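Local coordinates for protein gamma-glutamyltranspeptidase (Klebsiella pneumoniae subsp. pneumoniae, PDB 5HFT) that catalyses the conversion of oxamate to oxalate in the uric acid degradation pathway and belongs to the gamma-glutamyltransferase family, at residues A63-N75 with A158-Q172. Residues are numbered along the deposited sequence; the frame is centred on the assembly and turned at random.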
ATOM      1  N   ALA A  63       6.779   0.891 -10.460  1.00 31.32           N
ATOM      2  CA  ALA A  63       7.012   0.021  -9.316  1.00 30.86           C
ATOM      3  C   ALA A  63       5.757  -0.763  -8.950  1.00 34.54           C
ATOM      4  O   ALA A  63       5.822  -1.976  -8.725  1.00 34.84           O
ATOM      5  CB  ALA A  63       7.505   0.840  -8.130  1.00 32.13           C
ATOM      6  N   ALA A  64       4.596  -0.100  -8.910  1.00 34.98           N
ATOM      7  CA  ALA A  64       3.358  -0.806  -8.570  1.00 33.93           C
ATOM      8  C   ALA A  64       3.157  -2.053  -9.438  1.00 30.58           C
ATOM      9  O   ALA A  64       2.731  -3.101  -8.946  1.00 24.66           O
ATOM     10  CB  ALA A  64       2.176   0.150  -8.712  1.00 30.82           C
ATOM     11  N   ALA A  65       3.539  -1.969 -10.711  1.00 30.06           N
ATOM     12  CA  ALA A  65       3.471  -3.079 -11.651  1.00 32.76           C
ATOM     13  C   ALA A  65       4.610  -4.075 -11.433  1.00 37.27           C
ATOM     14  O   ALA A  65       4.414  -5.281 -11.598  1.00 35.10           O
ATOM     15  CB  ALA A  65       3.493  -2.541 -13.084  1.00 30.07           C
ATOM     16  N   ALA A  66       5.825  -3.587 -11.139  1.00 38.09           N
ATOM     17  CA  ALA A  66       6.946  -4.484 -10.851  1.00 34.01           C
ATOM     18  C   ALA A  66       6.716  -5.291  -9.576  1.00 33.04           C
ATOM     19  O   ALA A  66       6.859  -6.514  -9.573  1.00 34.06           O
ATOM     20  CB  ALA A  66       8.234  -3.676 -10.737  1.00 26.87           C
ATOM     21  N   ILE A  67       6.351  -4.619  -8.482  1.00 35.71           N
ATOM     22  CA  ILE A  67       6.049  -5.275  -7.209  1.00 33.74           C
ATOM     23  C   ILE A  67       4.800  -6.146  -7.295  1.00 35.56           C
ATOM     24  O   ILE A  67       4.519  -6.917  -6.367  1.00 36.13           O
ATOM     25  CB  ILE A  67       5.939  -4.211  -6.088  1.00 30.49           C
ATOM     26  CG1 ILE A  67       6.023  -4.830  -4.699  1.00 31.97           C
ATOM     27  CG2 ILE A  67       4.644  -3.413  -6.183  1.00 32.06           C
ATOM     28  CD1 ILE A  67       7.393  -5.126  -4.249  1.00 31.94           C
ATOM     29  N   ALA A  68       4.010  -6.010  -8.365  1.00 36.87           N
ATOM     30  CA  ALA A  68       2.883  -6.912  -8.574  1.00 34.70           C
ATOM     31  C   ALA A  68       3.353  -8.244  -9.125  1.00 39.11           C
ATOM     32  O   ALA A  68       2.894  -9.303  -8.692  1.00 47.14           O
ATOM     33  CB  ALA A  68       1.864  -6.285  -9.519  1.00 33.20           C
ATOM     34  N   VAL A  69       4.309  -8.220 -10.038  1.00 39.18           N
ATOM     35  CA  VAL A  69       4.850  -9.470 -10.543  1.00 34.19           C
ATOM     36  C   VAL A  69       5.653 -10.176  -9.457  1.00 43.34           C
ATOM     37  O   VAL A  69       5.520 -11.390  -9.274  1.00 51.21           O
ATOM     38  CB  VAL A  69       5.714  -9.191 -11.784  1.00 35.89           C
ATOM     39  CG1 VAL A  69       6.414 -10.435 -12.235  1.00 35.08           C
ATOM     40  CG2 VAL A  69       4.874  -8.592 -12.910  1.00 34.29           C
ATOM     41  N   VAL A  70       6.436  -9.424  -8.673  1.00 43.40           N
ATOM     42  CA  VAL A  70       7.462 -10.011  -7.801  1.00 39.53           C
ATOM     43  C   VAL A  70       6.946 -10.426  -6.416  1.00 43.83           C
ATOM     44  O   VAL A  70       7.492 -11.368  -5.823  1.00 43.17           O
ATOM     45  CB  VAL A  70       8.651  -9.040  -7.679  1.00 44.43           C
ATOM     46  CG1 VAL A  70       9.794  -9.685  -6.916  1.00 45.90           C
ATOM     47  CG2 VAL A  70       9.135  -8.635  -9.053  1.00 40.43           C
ATOM     48  N   TYR A  71       5.928  -9.742  -5.869  1.00 39.33           N
ATOM     49  CA  TYR A  71       5.252 -10.165  -4.636  1.00 36.80           C
ATOM     50  C   TYR A  71       3.770 -10.476  -4.867  1.00 43.26           C
ATOM     51  O   TYR A  71       2.903  -9.900  -4.192  1.00 40.19           O
ATOM     52  CB  TYR A  71       5.379  -9.105  -3.545  1.00 38.57           C
ATOM     53  CG  TYR A  71       6.615  -9.208  -2.673  1.00 41.28           C
ATOM     54  CD1 TYR A  71       7.414 -10.352  -2.679  1.00 44.06           C
ATOM     55  CD2 TYR A  71       6.977  -8.167  -1.840  1.00 40.93           C
ATOM     56  CE1 TYR A  71       8.553 -10.448  -1.887  1.00 42.21           C
ATOM     57  CE2 TYR A  71       8.126  -8.247  -1.038  1.00 49.35           C
ATOM     58  CZ  TYR A  71       8.910  -9.391  -1.060  1.00 49.46           C
ATOM     59  OH  TYR A  71      10.045  -9.471  -0.259  1.00 46.11           O
ATOM     60  N   PRO A  72       3.441 -11.405  -5.779  1.00 39.98           N
ATOM     61  CA  PRO A  72       2.027 -11.592  -6.163  1.00 35.06           C
ATOM     62  C   PRO A  72       1.110 -12.069  -5.045  1.00 39.85           C
ATOM     63  O   PRO A  72      -0.122 -11.928  -5.171  1.00 36.80           O
ATOM     64  CB  PRO A  72       2.104 -12.638  -7.288  1.00 40.30           C
ATOM     65  CG  PRO A  72       3.375 -13.368  -7.052  1.00 42.46           C
ATOM     66  CD  PRO A  72       4.329 -12.328  -6.514  1.00 38.63           C
ATOM     67  N   HIS A  73       1.656 -12.622  -3.963  1.00 36.71           N
ATOM     68  CA  HIS A  73       0.817 -13.188  -2.913  1.00 37.07           C
ATOM     69  C   HIS A  73       0.335 -12.138  -1.946  1.00 37.67           C
ATOM     70  O   HIS A  73      -0.583 -12.416  -1.167  1.00 42.93           O
ATOM     71  CB  HIS A  73       1.566 -14.261  -2.123  1.00 39.53           C
ATOM     72  CG  HIS A  73       2.819 -13.768  -1.471  1.00 34.29           C
ATOM     73  ND1 HIS A  73       3.899 -13.304  -2.190  1.00 29.83           N
ATOM     74  CD2 HIS A  73       3.173 -13.690  -0.169  1.00 33.07           C
ATOM     75  CE1 HIS A  73       4.862 -12.957  -1.360  1.00 32.69           C
ATOM     76  NE2 HIS A  73       4.445 -13.177  -0.127  1.00 37.80           N
ATOM     77  N   MET A  74       0.999 -10.980  -1.925  1.00 38.66           N
ATOM     78  CA  MET A  74       0.711  -9.889  -1.007  1.00 38.40           C
ATOM     79  C   MET A  74       0.044  -8.692  -1.665  1.00 39.05           C
ATOM     80  O   MET A  74      -0.429  -7.802  -0.946  1.00 39.27           O
ATOM     81  CB  MET A  74       2.002  -9.387  -0.342  1.00 45.94           C
ATOM     82  CG  MET A  74       2.578 -10.245   0.763  1.00 47.43           C
ATOM     83  SD  MET A  74       4.037  -9.399   1.423  1.00 50.58           S
ATOM     84  CE  MET A  74       4.064 -10.066   3.087  1.00 43.16           C
ATOM     85  N   ASN A  75       0.005  -8.634  -2.994  1.00 31.91           N
ATOM     86  CA  ASN A  75      -0.500  -7.473  -3.709  1.00 31.55           C
ATOM     87  C   ASN A  75      -0.478  -7.827  -5.189  1.00 29.74           C
ATOM     88  O   ASN A  75       0.140  -8.809  -5.593  1.00 39.40           O
ATOM     89  CB  ASN A  75       0.355  -6.210  -3.434  1.00 33.15           C
ATOM     90  CG  ASN A  75       1.584  -6.147  -4.307  1.00 29.71           C
ATOM     91  OD1 ASN A  75       1.634  -5.404  -5.282  1.00 29.78           O
ATOM     92  ND2 ASN A  75       2.565  -6.976  -3.995  1.00 34.34           N
ATOM     93  N   ALA A 158       7.778  -4.670 -15.637  1.00 38.01           N
ATOM     94  CA  ALA A 158       6.762  -5.595 -15.131  1.00 39.01           C
ATOM     95  C   ALA A 158       6.460  -6.702 -16.131  1.00 38.61           C
ATOM     96  O   ALA A 158       6.329  -7.874 -15.751  1.00 37.36           O
ATOM     97  CB  ALA A 158       5.464  -4.844 -14.808  1.00 28.20           C
ATOM     98  N   ILE A 159       6.330  -6.343 -17.407  1.00 32.02           N
ATOM     99  CA  ILE A 159       6.065  -7.324 -18.451  1.00 38.11           C
ATOM    100  C   ILE A 159       7.178  -8.368 -18.513  1.00 40.21           C
ATOM    101  O   ILE A 159       6.928  -9.575 -18.415  1.00 41.88           O
ATOM    102  CB  ILE A 159       5.881  -6.608 -19.797  1.00 39.71           C
ATOM    103  CG1 ILE A 159       4.504  -5.940 -19.836  1.00 35.67           C
ATOM    104  CG2 ILE A 159       6.103  -7.581 -20.950  1.00 36.52           C
ATOM    105  CD1 ILE A 159       4.328  -4.982 -20.957  1.00 36.14           C
ATOM    106  N   GLY A 160       8.423  -7.912 -18.661  1.00 41.27           N
ATOM    107  CA  GLY A 160       9.550  -8.817 -18.836  1.00 36.23           C
ATOM    108  C   GLY A 160       9.804  -9.734 -17.656  1.00 37.91           C
ATOM    109  O   GLY A 160      10.266 -10.862 -17.838  1.00 42.47           O
ATOM    110  N   TYR A 161       9.538  -9.269 -16.435  1.00 34.56           N
ATOM    111  CA  TYR A 161       9.700 -10.142 -15.279  1.00 35.95           C
ATOM    112  C   TYR A 161       8.617 -11.213 -15.236  1.00 39.30           C
ATOM    113  O   TYR A 161       8.802 -12.236 -14.567  1.00 37.83           O
ATOM    114  CB  TYR A 161       9.671  -9.338 -13.970  1.00 36.21           C
ATOM    115  CG  TYR A 161      10.903  -8.501 -13.698  1.00 36.59           C
ATOM    116  CD1 TYR A 161      12.172  -9.067 -13.693  1.00 40.35           C
ATOM    117  CD2 TYR A 161      10.792  -7.142 -13.443  1.00 36.25           C
ATOM    118  CE1 TYR A 161      13.303  -8.299 -13.445  1.00 36.64           C
ATOM    119  CE2 TYR A 161      11.892  -6.365 -13.187  1.00 37.40           C
ATOM    120  CZ  TYR A 161      13.154  -6.942 -13.193  1.00 43.59           C
ATOM    121  OH  TYR A 161      14.258  -6.150 -12.950  1.00 35.04           O
ATOM    122  N   ALA A 162       7.486 -10.982 -15.913  1.00 37.74           N
ATOM    123  CA  ALA A 162       6.413 -11.968 -15.995  1.00 37.47           C
ATOM    124  C   ALA A 162       6.729 -13.059 -17.016  1.00 33.08           C
ATOM    125  O   ALA A 162       6.613 -14.249 -16.704  1.00 26.37           O
ATOM    126  CB  ALA A 162       5.086 -11.269 -16.322  1.00 32.01           C
ATOM    127  N   GLU A 163       7.115 -12.664 -18.239  1.00 30.37           N
ATOM    128  CA  GLU A 163       7.457 -13.623 -19.291  1.00 38.89           C
ATOM    129  C   GLU A 163       8.730 -14.390 -18.965  1.00 39.37           C
ATOM    130  O   GLU A 163       8.848 -15.587 -19.245  1.00 38.35           O
ATOM    131  CB  GLU A 163       7.677 -12.902 -20.621  1.00 43.03           C
ATOM    132  CG  GLU A 163       6.459 -12.344 -21.291  1.00 48.02           C
ATOM    133  CD  GLU A 163       5.726 -13.359 -22.153  1.00 51.75           C
ATOM    134  OE1 GLU A 163       5.180 -14.354 -21.612  1.00 55.78           O
ATOM    135  OE2 GLU A 163       5.688 -13.150 -23.385  1.00 54.26           O
ATOM    136  N   ASP A 164       9.715 -13.694 -18.428  1.00 43.00           N
ATOM    137  CA  ASP A 164      11.060 -14.221 -18.326  1.00 41.66           C
ATOM    138  C   ASP A 164      11.397 -14.677 -16.924  1.00 39.11           C
ATOM    139  O   ASP A 164      12.380 -15.394 -16.743  1.00 41.76           O
ATOM    140  CB  ASP A 164      12.029 -13.149 -18.836  1.00 39.75           C
ATOM    141  CG  ASP A 164      11.604 -12.620 -20.203  1.00 43.99           C
ATOM    142  OD1 ASP A 164      11.668 -13.407 -21.164  1.00 57.73           O
ATOM    143  OD2 ASP A 164      11.132 -11.471 -20.325  1.00 43.61           O
ATOM    144  N   GLY A 165      10.644 -14.223 -15.939  1.00 33.79           N
ATOM    145  CA  GLY A 165      10.622 -14.832 -14.632  1.00 37.57           C
ATOM    146  C   GLY A 165      11.159 -13.919 -13.550  1.00 34.09           C
ATOM    147  O   GLY A 165      11.878 -12.954 -13.811  1.00 37.83           O
ATOM    148  N   ILE A 166      10.841 -14.281 -12.314  1.00 33.79           N
ATOM    149  CA  ILE A 166      11.322 -13.569 -11.137  1.00 33.91           C
ATOM    150  C   ILE A 166      12.116 -14.563 -10.304  1.00 36.68           C
ATOM    151  O   ILE A 166      11.927 -15.789 -10.420  1.00 39.22           O
ATOM    152  CB  ILE A 166      10.168 -12.953 -10.312  1.00 35.09           C
ATOM    153  CG1 ILE A 166       9.226 -14.049  -9.787  1.00 35.44           C
ATOM    154  CG2 ILE A 166       9.422 -11.929 -11.135  1.00 33.86           C
ATOM    155  CD1 ILE A 166       8.422 -13.674  -8.564  1.00 31.64           C
ATOM    156  N   PRO A 167      13.013 -14.077  -9.456  1.00 35.92           N
ATOM    157  CA  PRO A 167      13.582 -14.952  -8.426  1.00 31.68           C
ATOM    158  C   PRO A 167      12.527 -15.184  -7.361  1.00 33.72           C
ATOM    159  O   PRO A 167      12.063 -14.229  -6.736  1.00 33.81           O
ATOM    160  CB  PRO A 167      14.771 -14.149  -7.886  1.00 29.87           C
ATOM    161  CG  PRO A 167      15.015 -13.059  -8.923  1.00 32.27           C
ATOM    162  CD  PRO A 167      13.684 -12.767  -9.519  1.00 36.44           C
ATOM    163  N   VAL A 168      12.113 -16.442  -7.185  1.00 31.88           N
ATOM    164  CA  VAL A 168      11.065 -16.694  -6.197  1.00 35.12           C
ATOM    165  C   VAL A 168      11.551 -16.198  -4.849  1.00 30.11           C
ATOM    166  O   VAL A 168      12.603 -16.609  -4.350  1.00 27.73           O
ATOM    167  CB  VAL A 168      10.659 -18.176  -6.166  1.00 32.37           C
ATOM    168  CG1 VAL A 168       9.638 -18.439  -5.068  1.00 29.90           C
ATOM    169  CG2 VAL A 168      10.042 -18.550  -7.460  1.00 27.25           C
ATOM    170  N   THR A 169      10.820 -15.263  -4.281  1.00 33.47           N
ATOM    171  CA  THR A 169      11.091 -14.898  -2.907  1.00 34.29           C
ATOM    172  C   THR A 169      10.743 -16.044  -1.959  1.00 31.45           C
ATOM    173  O   THR A 169       9.914 -16.910  -2.245  1.00 31.50           O
ATOM    174  CB  THR A 169      10.325 -13.625  -2.562  1.00 33.74           C
ATOM    175  OG1 THR A 169       9.037 -13.683  -3.202  1.00 35.88           O
ATOM    176  CG2 THR A 169      11.109 -12.399  -3.023  1.00 26.51           C
ATOM    177  N   ALA A 170      11.379 -16.017  -0.797  1.00 27.74           N
ATOM    178  CA  ALA A 170      11.089 -17.018   0.209  1.00 27.46           C
ATOM    179  C   ALA A 170       9.698 -16.815   0.787  1.00 31.97           C
ATOM    180  O   ALA A 170       9.009 -17.792   1.112  1.00 33.38           O
ATOM    181  CB  ALA A 170      12.147 -16.989   1.306  1.00 16.78           C
ATOM    182  N   SER A 171       9.259 -15.562   0.928  1.00 34.51           N
ATOM    183  CA  SER A 171       7.933 -15.364   1.513  1.00 39.60           C
ATOM    184  C   SER A 171       6.825 -15.776   0.542  1.00 37.79           C
ATOM    185  O   SER A 171       5.785 -16.276   0.982  1.00 41.12           O
ATOM    186  CB  SER A 171       7.746 -13.915   1.972  1.00 34.14           C
ATOM    187  OG  SER A 171       7.829 -13.025   0.886  1.00 39.08           O
ATOM    188  N   GLN A 172       7.047 -15.620  -0.773  1.00 36.29           N
ATOM    189  CA  GLN A 172       6.117 -16.171  -1.759  1.00 34.40           C
ATOM    190  C   GLN A 172       6.061 -17.686  -1.679  1.00 38.78           C
ATOM    191  O   GLN A 172       4.981 -18.282  -1.800  1.00 41.24           O
ATOM    192  CB  GLN A 172       6.512 -15.761  -3.172  1.00 31.12           C
ATOM    193  CG  GLN A 172       5.710 -16.489  -4.217  1.00 34.17           C
ATOM    194  CD  GLN A 172       6.070 -16.068  -5.618  1.00 40.10           C
ATOM    195  OE1 GLN A 172       6.797 -15.091  -5.815  1.00 46.45           O
ATOM    196  NE2 GLN A 172       5.571 -16.808  -6.608  1.00 36.67           N
TER
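V69 reaches out from helix 63-70 with both methyls against segment 158-172. Its CG1 lies anti to the backbone N (chi1 173°) and meets I166 CG2 at 3.5 Å, with Y161 CB close by. This torsion sends CG2 the other way, against the carbonyl oxygen of A158, with A162 CB farther off. I166 also touches the next residue: its CG2 lies 3.9 Å from V70 CG2, while its CD1 rests near the V70 carbonyl. Earlier in the helix only small side chains meet, A65 CB to A158 CB at 3.5 Å. The two helix segments run nearly parallel there, 15° apart, with axes 8.7 Å apart at closest approach.

Beyond the helix end, rings of segment 63-75 meet the start of helix 170-178. T169 takes the N-cap position of that helix and sets CG2 3.4 Å from Y71 CE1, with CB at the ring edge. The H73 ring lies between two aliphatic groups. M74 CG lies over one face, toward the rim, and Q172 CA sits over the other in a CH-pi contact, 3.7 Å from the ring centroid. S171 OG approaches the ring edge, 3.5 Å from H73 NE2. The extended Q172 side chain carries its amide across P72. N75 ND2 donates a hydrogen bond back to I67 O from above the carbonyl plane; Y71 N reaches this oxygen from the opposite face.

This largely buried contact, apolar between the helices and more polar around H73, joins helix 56-70 to helices 156-164 and 170-178. Helix 40-51 adds S45 against A66 and L41 against Y161. Helix 209-221 packs on A158 and A162, and strand 166-167 pairs antiparallel with strand 205-206.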